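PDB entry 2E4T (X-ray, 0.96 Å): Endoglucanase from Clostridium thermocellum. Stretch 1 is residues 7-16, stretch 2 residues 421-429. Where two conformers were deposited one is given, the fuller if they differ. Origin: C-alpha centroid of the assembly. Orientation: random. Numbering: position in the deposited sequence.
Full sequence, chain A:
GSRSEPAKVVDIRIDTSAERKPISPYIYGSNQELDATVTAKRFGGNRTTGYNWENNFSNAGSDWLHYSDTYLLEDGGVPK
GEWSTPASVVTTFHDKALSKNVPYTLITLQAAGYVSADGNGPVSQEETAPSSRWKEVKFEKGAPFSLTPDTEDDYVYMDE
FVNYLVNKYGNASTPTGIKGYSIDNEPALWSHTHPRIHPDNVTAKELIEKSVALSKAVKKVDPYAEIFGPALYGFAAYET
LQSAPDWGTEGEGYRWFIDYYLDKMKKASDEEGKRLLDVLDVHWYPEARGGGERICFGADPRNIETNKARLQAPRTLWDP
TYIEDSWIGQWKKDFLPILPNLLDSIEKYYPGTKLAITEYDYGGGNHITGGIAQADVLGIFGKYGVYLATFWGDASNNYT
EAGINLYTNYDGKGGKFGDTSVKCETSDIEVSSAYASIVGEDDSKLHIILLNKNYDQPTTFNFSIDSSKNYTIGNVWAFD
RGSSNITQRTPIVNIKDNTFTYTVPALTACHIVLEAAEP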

ATOM      1  N   ALA A   7     -31.454 -16.203 -16.426  1.00 17.39           N
ATOM      2  CA  ALA A   7     -30.661 -14.957 -16.105  1.00 15.84           C
ATOM      3  C   ALA A   7     -30.238 -14.965 -14.635  1.00 14.46           C
ATOM      4  O   ALA A   7     -31.013 -15.368 -13.759  1.00 16.65           O
ATOM      5  N   LYS A   8     -29.057 -14.430 -14.375  1.00 12.90           N
ATOM      6  CA  LYS A   8     -28.544 -14.279 -13.010  1.00 12.19           C
ATOM      7  C   LYS A   8     -29.001 -12.935 -12.503  1.00 11.50           C
ATOM      8  O   LYS A   8     -28.728 -11.919 -13.144  1.00 10.85           O
ATOM      9  N   VAL A   9     -29.645 -12.960 -11.338  1.00 12.64           N
ATOM     10  CA  VAL A   9     -30.290 -11.767 -10.737  1.00 11.99           C
ATOM     11  C   VAL A   9     -29.801 -11.573  -9.305  1.00 11.77           C
ATOM     12  O   VAL A   9     -29.806 -12.504  -8.501  1.00 14.93           O
ATOM     13  N   VAL A  10     -29.319 -10.376  -9.003  1.00  8.93           N
ATOM     14  CA  VAL A  10     -28.687 -10.053  -7.735  1.00  8.26           C
ATOM     15  C   VAL A  10     -29.324  -8.788  -7.185  1.00  7.76           C
ATOM     16  O   VAL A  10     -29.508  -7.838  -7.936  1.00  9.18           O
ATOM     17  N   ASP A  11     -29.645  -8.801  -5.883  1.00  8.34           N
ATOM     18  CA  ASP A  11     -30.196  -7.627  -5.246  1.00  8.84           C
ATOM     19  C   ASP A  11     -29.079  -6.821  -4.563  1.00  8.64           C
ATOM     20  O   ASP A  11     -28.239  -7.399  -3.858  1.00  9.90           O
ATOM     21  N   ILE A  12     -29.093  -5.505  -4.765  1.00  9.00           N
ATOM     22  CA  ILE A  12     -28.161  -4.588  -4.119  1.00  9.06           C
ATOM     23  C   ILE A  12     -29.023  -3.633  -3.264  1.00  9.03           C
ATOM     24  O   ILE A  12     -29.926  -2.979  -3.784  1.00  9.93           O
ATOM     25  N   ARG A  13     -28.713  -3.561  -1.959  1.00  8.72           N
ATOM     26  CA  ARG A  13     -29.491  -2.734  -1.045  1.00  8.59           C
ATOM     27  C   ARG A  13     -28.536  -1.720  -0.406  1.00  7.99           C
ATOM     28  O   ARG A  13     -27.560  -2.113   0.238  1.00  9.16           O
ATOM     29  N   ILE A  14     -28.827  -0.440  -0.586  1.00  7.79           N
ATOM     30  CA  ILE A  14     -27.972   0.648  -0.076  1.00  7.45           C
ATOM     31  C   ILE A  14     -28.785   1.485   0.902  1.00  8.00           C
ATOM     32  O   ILE A  14     -29.979   1.754   0.657  1.00  9.16           O
ATOM     33  N   ASP A  15     -28.155   1.902   2.007  1.00  8.31           N
ATOM     34  CA  ASP A  15     -28.810   2.850   2.928  1.00  8.48           C
ATOM     35  C   ASP A  15     -27.811   3.955   3.181  1.00  8.15           C
ATOM     36  O   ASP A  15     -26.777   3.742   3.844  1.00  8.47           O
ATOM     37  N   THR A  16     -28.049   5.107   2.569  1.00  8.74           N
ATOM     38  CA  THR A  16     -27.073   6.198   2.630  1.00  8.39           C
ATOM     39  C   THR A  16     -26.931   6.796   4.025  1.00  8.83           C
ATOM     40  O   THR A  16     -25.984   7.551   4.240  1.00  9.87           O
ATOM     41  N   SER A 421     -17.863   6.144   3.083  1.00  5.89           N
ATOM     42  CA  SER A 421     -18.497   4.878   2.801  1.00  5.61           C
ATOM     43  C   SER A 421     -19.881   4.801   3.425  1.00  5.98           C
ATOM     44  O   SER A 421     -20.065   5.298   4.567  1.00  6.77           O
ATOM     45  N   VAL A 422     -20.855   4.200   2.726  1.00  6.11           N
ATOM     46  CA  VAL A 422     -22.173   3.980   3.265  1.00  6.32           C
ATOM     47  C   VAL A 422     -22.562   2.518   3.050  1.00  6.85           C
ATOM     48  O   VAL A 422     -21.995   1.800   2.164  1.00  7.32           O
ATOM     49  N   LYS A 423     -23.581   2.066   3.792  1.00  6.83           N
ATOM     50  CA  LYS A 423     -23.980   0.671   3.732  1.00  7.16           C
ATOM     51  C   LYS A 423     -24.455   0.274   2.319  1.00  7.03           C
ATOM     52  O   LYS A 423     -25.336   0.927   1.735  1.00  7.61           O
ATOM     53  N   CYS A 424     -23.910  -0.855   1.825  1.00  7.51           N
ATOM     54  CA  CYS A 424     -24.217  -1.305   0.465  1.00  7.34           C
ATOM     55  C   CYS A 424     -23.999  -2.822   0.464  1.00  7.49           C
ATOM     56  O   CYS A 424     -22.855  -3.276   0.581  1.00  9.17           O
ATOM     57  N   GLU A 425     -25.086  -3.581   0.385  1.00  8.86           N
ATOM     58  CA  GLU A 425     -25.051  -5.032   0.509  1.00  8.99           C
ATOM     59  C   GLU A 425     -25.449  -5.668  -0.807  1.00  8.83           C
ATOM     60  O   GLU A 425     -26.393  -5.205  -1.429  1.00 11.94           O
ATOM     61  N   THR A 426     -24.765  -6.731  -1.201  1.00 10.37           N
ATOM     62  CA  THR A 426     -25.112  -7.545  -2.379  1.00  9.38           C
ATOM     63  C   THR A 426     -25.638  -8.889  -1.884  1.00  9.69           C
ATOM     64  O   THR A 426     -25.070  -9.463  -0.912  1.00 10.79           O
ATOM     65  N   SER A 427     -26.637  -9.467  -2.593  1.00  8.36           N
ATOM     66  CA  SER A 427     -27.152 -10.800  -2.264  1.00  8.73           C
ATOM     67  C   SER A 427     -26.236 -11.906  -2.786  1.00  8.28           C
ATOM     68  O   SER A 427     -26.498 -13.082  -2.503  1.00 10.03           O
ATOM     69  N   ASP A 428     -25.176 -11.587  -3.528  1.00  8.05           N
ATOM     70  CA  ASP A 428     -24.298 -12.652  -4.061  1.00  7.88           C
ATOM     71  C   ASP A 428     -22.872 -12.112  -4.126  1.00  7.52           C
ATOM     72  O   ASP A 428     -22.467 -11.450  -5.092  1.00  8.13           O
ATOM     73  N   ILE A 429     -22.101 -12.403  -3.083  1.00  7.73           N
ATOM     74  CA  ILE A 429     -20.743 -11.909  -2.957  1.00  7.82           C
ATOM     75  C   ILE A 429     -19.749 -12.646  -3.820  1.00  7.82           C
ATOM     76  O   ILE A 429     -18.581 -12.203  -3.894  1.00  8.73           O
TER

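Where the backbone ladder of this antiparallel pair gives out, side chains take over the pairing. At Asp11 and Ser427 the regular exchange of two main-chain hydrogen bonds is half replaced: Ser427 N still donates to Asp11 O at 2.9 Å, but the return bond, from Asp11 N, goes to the hydroxyl Ser427 OG, also at 2.9 Å. Ser427 lies just past the end of its strand; its CA-to-CB bond points toward the other stretch, and chi1 in the p well places OG against the amide that would otherwise lack a partner from this neighbor. One residue further on, Asp428 also points toward the first stretch, and its t rotamer carries the carboxylate to Lys8. The salt bridge between Lys8 NZ and Asp428 OD2 is short, 2.6 Å. Lys8 leaves its backbone sideways, yet a chain extended except for a p turn at chi2 brings its ammonium group across.

The general principle is that a two-stranded pairing sorts its side chains by alternation, and the middle of this one is a clear example. The strands run at 168° to each other, and the central hydrogen-bonded pair, Arg13 with Glu425, is tied by Arg13 N to Glu425 O and Glu425 N to Arg13 O, both 2.9 Å. The flanking pairs, Ile12 with Thr426 and Ile14 with Cys424, lack such bonds and come closer, with CA to CA distances of 4.6 and 4.3 Å.

Those two pairs share one face, and their contacts are mostly apolar. Cys424, in the t rotamer, brings its sulfur within reach of both isoleucines: SG lies 3.6 Å from Ile14 CG1 and 4.0 Å from Ile12 CG2. Both isoleucines have chi1 in the m well but part at chi2, m in Ile12 and t in Ile14. In Ile12 the end of the chain comes nearer to the opposing strand, so that CD1 reaches the Thr426 methyl, CG2, at 3.5 Å. That same methyl, on a threonine with chi1 p, is approached still more tightly by Val10 CG1, at 3.1 Å. Val10, a t rotamer, uses its other methyl as well, CG2 standing 4.1 Å from Asp428 CB. At the far end Val422, an m rotamer pointing toward the first stretch, adds a looser contact, its CG2 4.2 Å from Ile14 CG2, while its CG1 lies 3.6 Å from the carbonyl oxygen Thr16 O.

The other face, bearing Arg13 and Glu425 along with Asp15 and Lys423, is polar and more open. Here charge is paired along a strand rather than across: Lys423 NZ forms a salt bridge to Glu425 OE2 at 2.9 Å. The ends of both side chains lead away from the first stretch, Lys423 by a chain that is t until chi4 turns p, Glu425 by successive m angles. Arg13, with chi1 m, likewise carries its end away. Alternation thus gives one face to close apolar packing and the other to charged groups.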

ATOM      1  CB  ALA A   7     -31.460 -13.700 -16.348  1.00 17.43           C
ATOM      2  CB  LYS A   8     -27.016 -14.380 -13.051  1.00 13.77           C
ATOM      3  CG  LYS A   8     -26.328 -14.184 -11.699  1.00 13.67           C
ATOM      4  CD  LYS A   8     -26.789 -15.184 -10.641  1.00 18.34           C
ATOM      5  CE  LYS A   8     -26.032 -14.987  -9.350  1.00 19.38           C
ATOM      6  NZ  LYS A   8     -26.521 -15.824  -8.244  1.00 19.25           N
ATOM      7  CB  VAL A   9     -31.819 -11.922 -10.718  1.00 14.08           C
ATOM      8  CG1 VAL A   9     -32.415 -10.697 -10.119  1.00 13.66           C
ATOM      9  CG2 VAL A   9     -32.351 -12.060 -12.148  1.00 14.84           C
ATOM     10  CB  VAL A  10     -27.171  -9.850  -7.953  1.00  8.69           C
ATOM     11  CG1 VAL A  10     -26.478  -9.339  -6.678  1.00  9.24           C
ATOM     12  CG2 VAL A  10     -26.555 -11.146  -8.472  1.00 11.03           C
ATOM     13  CB  ASP A  11     -31.188  -8.033  -4.175  1.00 11.26           C
ATOM     14  CG  ASP A  11     -32.401  -8.739  -4.755  1.00 13.90           C
ATOM     15  OD1 ASP A  11     -32.809  -8.404  -5.878  1.00 16.80           O
ATOM     16  OD2 ASP A  11     -32.947  -9.648  -4.126  1.00 21.54           O
ATOM     17  CB  ILE A  12     -27.337  -3.783  -5.118  1.00  9.36           C
ATOM     18  CG1 ILE A  12     -26.600  -4.609  -6.195  1.00 11.44           C
ATOM     19  CG2 ILE A  12     -26.388  -2.834  -4.366  1.00 11.05           C
ATOM     20  CD1 ILE A  12     -25.521  -5.483  -5.674  1.00 11.67           C
ATOM     21  CB  ARG A  13     -30.127  -3.588   0.040  1.00 11.02           C
ATOM     22  CG  ARG A  13     -31.053  -4.645  -0.586  0.50 12.10           C
ATOM     23  CD  ARG A  13     -31.831  -5.452   0.431  0.50 15.80           C
ATOM     24  NE  ARG A  13     -32.355  -4.664   1.551  0.50 20.50           N
ATOM     25  CZ  ARG A  13     -33.515  -4.001   1.563  0.50 23.39           C
ATOM     26  NH1 ARG A  13     -34.325  -3.984   0.500  0.50 22.91           N
ATOM     27  NH2 ARG A  13     -33.868  -3.334   2.659  0.50 25.68           N
ATOM     28  CB  ILE A  14     -27.481   1.517  -1.239  1.00  7.64           C
ATOM     29  CG1 ILE A  14     -26.535   0.703  -2.113  1.00  8.78           C
ATOM     30  CG2 ILE A  14     -26.826   2.809  -0.762  1.00  9.01           C
ATOM     31  CD1 ILE A  14     -26.224   1.302  -3.456  1.00  9.39           C
ATOM     32  CB  ASP A  15     -29.221   2.153   4.200  1.00  9.72           C
ATOM     33  CG  ASP A  15     -29.891   3.089   5.217  1.00 10.49           C
ATOM     34  OD1 ASP A  15     -29.829   4.316   5.034  1.00 11.50           O
ATOM     35  OD2 ASP A  15     -30.460   2.543   6.193  1.00 14.44           O
ATOM     36  CB  THR A  16     -27.382   7.313   1.641  1.00  9.70           C
ATOM     37  OG1 THR A  16     -28.596   7.928   2.045  1.00 11.42           O
ATOM     38  CG2 THR A  16     -27.520   6.810   0.248  1.00 11.81           C
ATOM     39  CB  SER A 421     -17.605   3.795   3.430  1.00  6.49           C
ATOM     40  OG  SER A 421     -18.174   2.490   3.318  1.00  7.01           O
ATOM     41  CB  VAL A 422     -23.254   4.918   2.703  1.00  6.94           C
ATOM     42  CG1 VAL A 422     -22.829   6.347   2.887  1.00  7.69           C
ATOM     43  CG2 VAL A 422     -23.559   4.623   1.238  1.00  7.72           C
ATOM     44  CB  LYS A 423     -25.139   0.442   4.739  1.00  8.19           C
ATOM     45  CG  LYS A 423     -25.582  -1.011   4.819  1.00 10.06           C
ATOM     46  CD  LYS A 423     -26.632  -1.172   5.951  1.00 11.31           C
ATOM     47  CE  LYS A 423     -26.998  -2.663   6.158  1.00 13.05           C
ATOM     48  NZ  LYS A 423     -25.779  -3.471   6.569  1.00 15.49           N
ATOM     49  CB  CYS A 424     -23.290  -0.630  -0.544  1.00  7.99           C
ATOM     50  SG  CYS A 424     -23.490  -1.180  -2.232  1.00  8.51           S
ATOM     51  CB  GLU A 425     -25.978  -5.487   1.640  1.00 10.86           C
ATOM     52  CG  GLU A 425     -25.738  -4.814   3.010  1.00 12.38           C
ATOM     53  CD  GLU A 425     -24.379  -5.027   3.583  1.00 14.09           C
ATOM     54  OE1 GLU A 425     -23.682  -6.002   3.224  1.00 15.06           O
ATOM     55  OE2 GLU A 425     -23.965  -4.204   4.448  1.00 16.46           O
ATOM     56  CB  THR A 426     -23.947  -7.753  -3.342  1.00  9.83           C
ATOM     57  OG1 THR A 426     -22.709  -8.273  -2.796  1.00 14.64           O
ATOM     58  CG2 THR A 426     -24.455  -8.549  -4.416  1.00  7.26           C
ATOM     59  CB  SER A 427     -28.567 -10.987  -2.827  1.00  9.18           C
ATOM     60  OG  SER A 427     -28.549 -10.931  -4.233  1.00  8.97           O
ATOM     61  CB  ASP A 428     -24.764 -13.152  -5.412  1.00  9.03           C
ATOM     62  CG  ASP A 428     -23.941 -14.351  -5.899  1.00 10.25           C
ATOM     63  OD1 ASP A 428     -22.778 -14.511  -5.470  1.00 10.50           O
ATOM     64  OD2 ASP A 428     -24.464 -15.138  -6.731  1.00 13.03           O
ATOM     65  CB  ILE A 429     -20.270 -11.930  -1.465  1.00  8.69           C
ATOM     66  CG1 ILE A 429     -20.091 -13.354  -0.947  1.00 10.33           C
ATOM     67  CG2 ILE A 429     -21.163 -11.075  -0.592  1.00 10.66           C
ATOM     68  CD1 ILE A 429     -19.609 -13.451   0.508  1.00 11.79           C
TER